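Local coordinates for glycosylation Associate Protein 1 (Streptococcus agalactiae serotype V, PDB 6OYC), which probably acts as a lectin-like accessory Sec component, working with its Gap2 and Gap3 partners in the glycosylation and secretion of adhesins, at residues L154-Q168 and L171-R184. Numbering follows the deposited sequence.
Sequences LSSILYYDNGGEAYQ and LAPSGERIMREYLR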
loop_
_atom_site.group_PDB
_atom_site.type_symbol
_atom_site.label_atom_id
_atom_site.label_comp_id
_atom_site.label_asym_id
_atom_site.label_seq_id
_atom_site.Cartn_x
_atom_site.Cartn_y
_atom_site.Cartn_z
ATOM N N LEU A 154 -2.337 -21.710 12.244
ATOM C CA LEU A 154 -1.085 -21.147 12.775
ATOM C C LEU A 154 0.019 -21.302 11.733
ATOM O O LEU A 154 0.429 -22.420 11.444
ATOM C CB LEU A 154 -0.676 -21.827 14.079
ATOM C CG LEU A 154 0.614 -21.293 14.743
ATOM C CD1 LEU A 154 0.540 -19.795 15.075
ATOM C CD2 LEU A 154 0.905 -22.082 15.985
ATOM N N SER A 155 0.507 -20.183 11.182
ATOM C CA SER A 155 1.522 -20.180 10.136
ATOM C C SER A 155 2.944 -20.241 10.683
ATOM O O SER A 155 3.788 -20.946 10.119
ATOM C CB SER A 155 1.376 -18.938 9.247
ATOM O OG SER A 155 2.329 -18.949 8.184
ATOM N N SER A 156 3.235 -19.526 11.766
ATOM C CA SER A 156 4.589 -19.546 12.296
ATOM C C SER A 156 4.595 -19.045 13.740
ATOM O O SER A 156 3.639 -18.421 14.206
ATOM C CB SER A 156 5.535 -18.722 11.403
ATOM O OG SER A 156 5.339 -17.317 11.547
ATOM N N ILE A 157 5.696 -19.334 14.447
ATOM C CA ILE A 157 5.940 -18.824 15.798
ATOM C C ILE A 157 7.311 -18.180 15.822
ATOM O O ILE A 157 8.301 -18.808 15.433
ATOM C CB ILE A 157 5.892 -19.916 16.882
ATOM C CG1 ILE A 157 4.580 -20.680 16.865
ATOM C CG2 ILE A 157 6.103 -19.310 18.250
ATOM C CD1 ILE A 157 4.669 -21.939 17.690
ATOM N N LEU A 158 7.375 -16.948 16.309
ATOM C CA LEU A 158 8.626 -16.216 16.449
ATOM C C LEU A 158 9.020 -16.273 17.923
ATOM O O LEU A 158 8.313 -15.731 18.775
ATOM C CB LEU A 158 8.455 -14.771 15.961
ATOM C CG LEU A 158 9.721 -14.044 15.488
ATOM C CD1 LEU A 158 9.421 -12.733 14.748
ATOM C CD2 LEU A 158 10.667 -13.799 16.670
ATOM N N TYR A 159 10.140 -16.925 18.226
ATOM C CA TYR A 159 10.582 -17.068 19.609
ATOM C C TYR A 159 11.584 -15.990 19.975
ATOM O O TYR A 159 12.390 -15.557 19.147
ATOM C CB TYR A 159 11.220 -18.438 19.852
ATOM C CG TYR A 159 10.239 -19.577 19.778
ATOM C CD1 TYR A 159 9.947 -20.168 18.562
ATOM C CD2 TYR A 159 9.586 -20.046 20.926
ATOM C CE1 TYR A 159 9.054 -21.205 18.480
ATOM C CE2 TYR A 159 8.684 -21.101 20.855
ATOM C CZ TYR A 159 8.423 -21.667 19.625
ATOM O OH TYR A 159 7.539 -22.700 19.515
ATOM N N TYR A 160 11.547 -15.584 21.239
ATOM C CA TYR A 160 12.416 -14.543 21.759
ATOM C C TYR A 160 13.243 -15.091 22.910
ATOM O O TYR A 160 12.823 -16.016 23.606
ATOM C CB TYR A 160 11.601 -13.328 22.267
ATOM C CG TYR A 160 10.786 -12.640 21.209
ATOM C CD1 TYR A 160 9.520 -13.103 20.867
ATOM C CD2 TYR A 160 11.276 -11.521 20.551
ATOM C CE1 TYR A 160 8.760 -12.461 19.880
ATOM C CE2 TYR A 160 10.532 -10.880 19.561
ATOM C CZ TYR A 160 9.275 -11.350 19.237
ATOM O OH TYR A 160 8.535 -10.709 18.267
ATOM N N ASP A 161 14.415 -14.502 23.124
ATOM C CA ASP A 161 15.119 -14.681 24.386
ATOM C C ASP A 161 15.608 -13.313 24.842
ATOM O O ASP A 161 15.242 -12.281 24.271
ATOM C CB ASP A 161 16.239 -15.730 24.271
ATOM C CG ASP A 161 17.164 -15.492 23.096
ATOM O OD1 ASP A 161 17.294 -14.339 22.640
ATOM O OD2 ASP A 161 17.772 -16.473 22.625
ATOM N N ASN A 162 16.386 -13.295 25.921
ATOM C CA ASN A 162 17.128 -12.091 26.275
ATOM C C ASN A 162 18.185 -11.877 25.204
ATOM O O ASN A 162 19.030 -12.747 24.971
ATOM C CB ASN A 162 17.763 -12.220 27.657
ATOM C CG ASN A 162 16.836 -12.859 28.670
ATOM O OD1 ASN A 162 15.636 -12.580 28.695
ATOM N ND2 ASN A 162 17.389 -13.730 29.510
ATOM N N GLY A 163 18.127 -10.736 24.532
ATOM C CA GLY A 163 18.787 -10.588 23.249
ATOM C C GLY A 163 17.826 -10.414 22.095
ATOM O O GLY A 163 18.282 -10.277 20.952
ATOM N N GLY A 164 16.511 -10.421 22.359
ATOM C CA GLY A 164 15.482 -10.133 21.373
ATOM C C GLY A 164 15.010 -11.327 20.564
ATOM O O GLY A 164 14.854 -12.446 21.079
ATOM N N GLU A 165 14.768 -11.082 19.276
ATOM C CA GLU A 165 14.404 -12.154 18.359
ATOM C C GLU A 165 15.471 -13.241 18.357
ATOM O O GLU A 165 16.672 -12.962 18.313
ATOM C CB GLU A 165 14.202 -11.590 16.954
ATOM C CG GLU A 165 13.018 -10.618 16.889
ATOM C CD GLU A 165 12.734 -10.115 15.489
ATOM O OE1 GLU A 165 13.683 -9.998 14.689
ATOM O OE2 GLU A 165 11.560 -9.830 15.185
ATOM N N ALA A 166 15.024 -14.489 18.448
ATOM C CA ALA A 166 15.915 -15.633 18.408
ATOM C C ALA A 166 15.762 -16.410 17.102
ATOM O O ALA A 166 16.708 -16.473 16.320
ATOM C CB ALA A 166 15.657 -16.513 19.637
ATOM N N TYR A 167 14.578 -16.963 16.820
ATOM C CA TYR A 167 14.333 -17.700 15.581
ATOM C C TYR A 167 12.828 -17.833 15.348
ATOM O O TYR A 167 12.010 -17.641 16.254
ATOM C CB TYR A 167 14.982 -19.090 15.612
ATOM C CG TYR A 167 14.564 -19.909 16.824
ATOM C CD1 TYR A 167 13.381 -20.640 16.828
ATOM C CD2 TYR A 167 15.339 -19.931 17.965
ATOM C CE1 TYR A 167 12.998 -21.368 17.925
ATOM C CE2 TYR A 167 14.954 -20.661 19.078
ATOM C CZ TYR A 167 13.792 -21.371 19.051
ATOM O OH TYR A 167 13.423 -22.092 20.158
ATOM N N GLN A 168 12.483 -18.233 14.128
ATOM C CA GLN A 168 11.100 -18.352 13.691
ATOM C C GLN A 168 10.863 -19.750 13.132
ATOM O O GLN A 168 11.566 -20.180 12.208
ATOM C CB GLN A 168 10.767 -17.297 12.624
ATOM C CG GLN A 168 9.275 -17.149 12.384
ATOM C CD GLN A 168 8.850 -15.685 12.232
ATOM O OE1 GLN A 168 9.684 -14.801 12.003
ATOM N NE2 GLN A 168 7.548 -15.433 12.353
ATOM N N LEU A 171 5.358 -23.346 10.012
ATOM C CA LEU A 171 4.580 -24.555 10.229
ATOM C C LEU A 171 3.721 -24.869 9.014
ATOM O O LEU A 171 3.381 -23.985 8.221
ATOM C CB LEU A 171 3.687 -24.418 11.475
ATOM C CG LEU A 171 4.355 -23.972 12.794
ATOM C CD1 LEU A 171 3.392 -23.959 13.981
ATOM C CD2 LEU A 171 5.551 -24.848 13.125
ATOM N N ALA A 172 3.393 -26.162 8.874
ATOM C CA ALA A 172 2.298 -26.617 8.024
ATOM C C ALA A 172 0.987 -26.556 8.812
ATOM O O ALA A 172 1.003 -26.432 10.044
ATOM C CB ALA A 172 2.569 -28.043 7.538
ATOM N N PRO A 173 -0.164 -26.617 8.131
ATOM C CA PRO A 173 -1.450 -26.541 8.862
ATOM C C PRO A 173 -1.651 -27.662 9.870
ATOM O O PRO A 173 -2.469 -27.518 10.786
ATOM C CB PRO A 173 -2.506 -26.586 7.744
ATOM C CG PRO A 173 -1.780 -26.038 6.525
ATOM C CD PRO A 173 -0.344 -26.519 6.665
ATOM N N SER A 174 -0.926 -28.766 9.742
ATOM C CA SER A 174 -0.926 -29.812 10.752
ATOM C C SER A 174 -0.232 -29.389 12.037
ATOM O O SER A 174 -0.373 -30.085 13.054
ATOM C CB SER A 174 -0.215 -31.049 10.222
ATOM O OG SER A 174 1.173 -30.768 10.159
ATOM N N GLY A 175 0.522 -28.288 12.008
ATOM C CA GLY A 175 1.367 -27.907 13.114
ATOM C C GLY A 175 2.806 -28.363 12.991
ATOM O O GLY A 175 3.661 -27.882 13.759
ATOM N N GLU A 176 3.104 -29.283 12.067
ATOM C CA GLU A 176 4.479 -29.751 11.878
ATOM C C GLU A 176 5.395 -28.618 11.415
ATOM O O GLU A 176 5.053 -27.839 10.522
ATOM C CB GLU A 176 4.527 -30.890 10.846
ATOM C CG GLU A 176 5.892 -31.560 10.796
ATOM C CD GLU A 176 5.985 -32.687 9.779
ATOM O OE1 GLU A 176 5.181 -32.704 8.812
ATOM O OE2 GLU A 176 6.876 -33.553 9.950
ATOM N N ARG A 177 6.577 -28.547 12.008
ATOM C CA ARG A 177 7.553 -27.545 11.616
ATOM C C ARG A 177 8.215 -27.920 10.295
ATOM O O ARG A 177 8.779 -29.009 10.160
ATOM C CB ARG A 177 8.611 -27.381 12.702
ATOM C CG ARG A 177 9.600 -26.268 12.360
ATOM C CD ARG A 177 10.439 -25.913 13.550
ATOM N NE ARG A 177 11.407 -26.955 13.845
ATOM C CZ ARG A 177 11.677 -27.392 15.070
ATOM N NH1 ARG A 177 11.042 -26.861 16.105
ATOM N NH2 ARG A 177 12.582 -28.355 15.259
ATOM N N ILE A 178 8.153 -27.021 9.319
ATOM C CA ILE A 178 8.860 -27.258 8.063
ATOM C C ILE A 178 10.279 -26.728 8.122
ATOM O O ILE A 178 11.208 -27.386 7.653
ATOM C CB ILE A 178 8.105 -26.641 6.877
ATOM C CG1 ILE A 178 6.680 -27.190 6.816
ATOM C CG2 ILE A 178 8.866 -26.909 5.602
ATOM C CD1 ILE A 178 6.612 -28.658 6.600
ATOM N N MET A 179 10.474 -25.541 8.686
ATOM C CA MET A 179 11.820 -24.988 8.752
ATOM C C MET A 179 11.894 -23.986 9.890
ATOM O O MET A 179 10.881 -23.423 10.318
ATOM C CB MET A 179 12.231 -24.327 7.432
ATOM C CG MET A 179 11.386 -23.121 7.101
ATOM S SD MET A 179 11.812 -22.293 5.583
ATOM C CE MET A 179 10.535 -21.046 5.537
ATOM N N ARG A 180 13.112 -23.779 10.377
ATOM C CA ARG A 180 13.413 -22.767 11.379
ATOM C C ARG A 180 14.404 -21.765 10.800
ATOM O O ARG A 180 15.426 -22.161 10.226
ATOM C CB ARG A 180 13.976 -23.402 12.648
ATOM C CG ARG A 180 14.664 -22.409 13.569
ATOM C CD ARG A 180 15.068 -23.073 14.880
ATOM N NE ARG A 180 13.965 -23.835 15.449
ATOM C CZ ARG A 180 14.015 -24.439 16.628
ATOM N NH1 ARG A 180 15.116 -24.353 17.365
ATOM N NH2 ARG A 180 12.962 -25.112 17.079
ATOM N N GLU A 181 14.091 -20.478 10.936
ATOM C CA GLU A 181 14.918 -19.375 10.456
ATOM C C GLU A 181 15.431 -18.613 11.665
ATOM O O GLU A 181 14.631 -18.065 12.429
ATOM C CB GLU A 181 14.125 -18.425 9.543
ATOM C CG GLU A 181 14.921 -17.193 9.077
ATOM C CD GLU A 181 14.057 -16.091 8.432
ATOM O OE1 GLU A 181 12.802 -16.099 8.535
ATOM O OE2 GLU A 181 14.650 -15.203 7.802
ATOM N N TYR A 182 16.751 -18.580 11.837
ATOM C CA TYR A 182 17.356 -17.874 12.956
ATOM C C TYR A 182 17.391 -16.371 12.690
ATOM O O TYR A 182 17.447 -15.925 11.539
ATOM C CB TYR A 182 18.761 -18.434 13.241
ATOM C CG TYR A 182 18.700 -19.759 13.995
ATOM C CD1 TYR A 182 18.446 -20.949 13.322
ATOM C CD2 TYR A 182 18.842 -19.803 15.382
ATOM C CE1 TYR A 182 18.369 -22.169 14.002
ATOM C CE2 TYR A 182 18.762 -21.007 16.078
ATOM C CZ TYR A 182 18.524 -22.187 15.377
ATOM O OH TYR A 182 18.434 -23.381 16.056
ATOM N N LEU A 183 17.363 -15.585 13.785
ATOM C CA LEU A 183 17.123 -14.143 13.736
ATOM C C LEU A 183 18.121 -13.351 14.575
ATOM O O LEU A 183 17.837 -12.213 14.947
ATOM C CB LEU A 183 15.698 -13.816 14.210
ATOM C CG LEU A 183 14.534 -14.469 13.452
ATOM C CD1 LEU A 183 13.200 -14.143 14.125
ATOM C CD2 LEU A 183 14.531 -14.063 11.961
ATOM N N ARG A 184 19.272 -13.920 14.901
ATOM C CA ARG A 184 20.238 -13.220 15.736
ATOM C C ARG A 184 21.269 -12.500 14.884
ATOM O O ARG A 184 21.422 -12.770 13.695
ATOM C CB ARG A 184 20.939 -14.198 16.667
ATOM C CG ARG A 184 20.012 -14.747 17.719
ATOM C CD ARG A 184 20.359 -16.176 18.047
ATOM N NE ARG A 184 19.674 -16.655 19.242
ATOM C CZ ARG A 184 19.496 -17.943 19.509
ATOM N NH1 ARG A 184 19.963 -18.858 18.666
ATOM N NH2 ARG A 184 18.854 -18.313 20.610
HETATM O O HOH W 1 -0.364 -24.932 12.107
#
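Leu183 and Leu158 form an apolar centre on one face of the sheet, where CD1 of Leu183 sits 3.6 Å from CD2 of Leu158. The same methyl lies close to Glu165 CB, and Arg13 touches both leucines. A second apolar cluster lies at the far end of the contact, where Leu171 turns CD1 onto CD2 of Leu154 (3.7 Å) and, more loosely, toward Ile157 CD1.

Between the clusters the backbones pair. Gln168 and Glu181 form an antiparallel hydrogen-bonded pair, with Gln168 N reaching Glu181 O at 2.7 Å and Glu181 N returning to Gln168 O at 2.8 Å. Tyr167 and Tyr182 are the adjacent non-hydrogen-bonded pair. Their side chains point the same way, with CB of Tyr167 over the face of the Tyr182 ring and the ring planes oblique at 51°.

A chi1 of 54° tucks CG of Tyr167 between its own N and C, and the ring turns one face to Arg180. The arginine bends at chi3 (-48°) to lay its guanidinium flat on the ring, CZ standing 3.5 Å from Tyr167 CE1, an off-centre cation-pi stack. A salt bridge from Arg180 NE to Asp169 further restrains the guanidinium. On the face opposite the tyrosines, the side where Leu158 and Leu183 meet, Arg13 hydrogen-bonds Gln168 OE1 and forms a salt bridge with Glu181 OE1, which also hydrogen-bonds the Tyr170 hydroxyl.

At the polar edge, Arg184 and Asp161 form a salt bridge whose N-H...O hydrogen bond is nearly straight, NH2 to OD2 at 2.9 Å, carboxylate and guanidinium almost coplanar. Beyond Leu171, a water bridges the carbonyls of Leu154 and Ala172. Strands 154-161, 164-171 and 177-182 thus form consecutive antiparallel hairpins, a beta meander within the large antiparallel sheet that accompanies the two parallel-sheet domains of this GT-B-clan protein.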